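Side-chain contact in glucuronoarabinoxylan endo-1,4-beta-xylanase (Clostridium papyrosolvens, PDB 4FMV), which hydrolyses internal beta-1,4 linkages of xylan as a GH30 subfamily 8 endoxylanase, this chain being the catalytic barrel with its associated beta-domain: residues A[240-243]-A[244-247]. Residues are numbered along the deposited sequence; the frame is centred on the assembly and turned at random.
Sequences TGNI and MNMS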
loop_
_atom_site.group_PDB
_atom_site.type_symbol
_atom_site.label_atom_id
_atom_site.label_comp_id
_atom_site.label_asym_id
_atom_site.label_seq_id
_atom_site.Cartn_x
_atom_site.Cartn_y
_atom_site.Cartn_z
ATOM N N THR A 240 -5.642 19.419 9.358
ATOM C CA THR A 240 -4.587 19.765 8.413
ATOM C C THR A 240 -3.208 19.140 8.725
ATOM O O THR A 240 -2.495 18.722 7.812
ATOM C CB THR A 240 -4.473 21.277 8.294
ATOM O OG1 THR A 240 -5.771 21.806 7.992
ATOM C CG2 THR A 240 -3.498 21.652 7.168
ATOM N N GLY A 241 -2.836 19.061 9.998
ATOM C CA GLY A 241 -1.556 18.449 10.351
ATOM C C GLY A 241 -1.437 17.021 9.829
ATOM O O GLY A 241 -0.392 16.638 9.298
ATOM N N ASN A 242 -2.505 16.237 9.994
ATOM C CA ASN A 242 -2.545 14.852 9.509
ATOM C C ASN A 242 -2.712 14.709 8.002
ATOM O O ASN A 242 -2.199 13.772 7.420
ATOM C CB ASN A 242 -3.605 14.033 10.240
ATOM C CG ASN A 242 -3.122 13.570 11.601
ATOM O OD1 ASN A 242 -1.969 13.157 11.744
ATOM N ND2 ASN A 242 -3.983 13.660 12.611
ATOM N N ILE A 243 -3.444 15.633 7.383
ATOM C CA ILE A 243 -3.486 15.721 5.936
ATOM C C ILE A 243 -2.052 15.885 5.397
ATOM O O ILE A 243 -1.658 15.210 4.450
ATOM C CB ILE A 243 -4.396 16.900 5.463
ATOM C CG1 ILE A 243 -5.844 16.672 5.923
ATOM C CG2 ILE A 243 -4.384 17.020 3.956
ATOM C CD1 ILE A 243 -6.344 15.270 5.666
ATOM N N MET A 244 -1.275 16.789 6.000
ATOM C CA MET A 244 0.118 17.001 5.582
ATOM C C MET A 244 1.039 15.836 5.963
ATOM O O MET A 244 1.904 15.432 5.182
ATOM C CB MET A 244 0.662 18.295 6.178
ATOM C CG MET A 244 -0.037 19.550 5.655
ATOM S SD MET A 244 0.243 19.724 3.886
ATOM C CE MET A 244 -1.281 19.085 3.182
ATOM N N ASN A 245 0.860 15.302 7.167
ATOM C CA ASN A 245 1.636 14.144 7.585
ATOM C C ASN A 245 1.457 13.001 6.618
ATOM O O ASN A 245 2.415 12.312 6.295
ATOM C CB ASN A 245 1.215 13.669 8.968
ATOM C CG ASN A 245 1.722 14.568 10.059
ATOM O OD1 ASN A 245 2.737 15.247 9.895
ATOM N ND2 ASN A 245 1.021 14.580 11.188
ATOM N N MET A 246 0.214 12.796 6.183
ATOM C CA MET A 246 -0.121 11.678 5.292
ATOM C C MET A 246 0.370 11.939 3.870
ATOM O O MET A 246 0.948 11.053 3.260
ATOM C CB MET A 246 -1.625 11.372 5.302
ATOM C CG MET A 246 -2.064 10.306 4.305
ATOM S SD MET A 246 -3.854 10.002 4.347
ATOM C CE MET A 246 -4.013 8.856 2.972
ATOM N N SER A 247 0.156 13.156 3.368
ATOM C CA SER A 247 0.672 13.557 2.045
ATOM C C SER A 247 2.165 13.291 1.999
ATOM O O SER A 247 2.660 12.622 1.095
ATOM C CB SER A 247 0.426 15.051 1.790
ATOM O OG SER A 247 -0.966 15.349 1.615
#
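I243 O, in the first turns of helix 240-255, takes two bonds from S247. The backbone S247 N donates at 2.9 Å to I243 O, and the hydroxyl S247 OG donates to the same oxygen, also at 2.9 Å. They arrive from opposite faces of the carbonyl plane, the hydroxyl standing 35° out of it. S247 OG lies beside its own backbone N, anti to the carbonyl carbon (chi1 -69°), which turns it back along the helix; a buried hydroxyl is thus satisfied by main chain one turn earlier. The preceding carbonyls each receive the usual helical bond: T240 O from M244 N, G241 O from N245 N and N242 O from M246 N.

On another side of the helix, N245 ND2 gives a weak but fairly straight bond to N242 OD1 at 3.4 Å. The two amide planes are turned 63° from each other. The other end of the N242 amide is held more firmly, ND2 being hydrogen-bonded to D237 just ahead of the helix. M244 bends at chi2 and chi3 and brings CE back to 3.8 Å from I243 CG2, a purely apolar touch.

I243, M246 and S247 all pack on V286 of helix 282-291, while N245 and M246 touch F235. Helix 240-255 itself connects parallel strands 227-232 and 261-266 of the (beta/alpha)8 barrel.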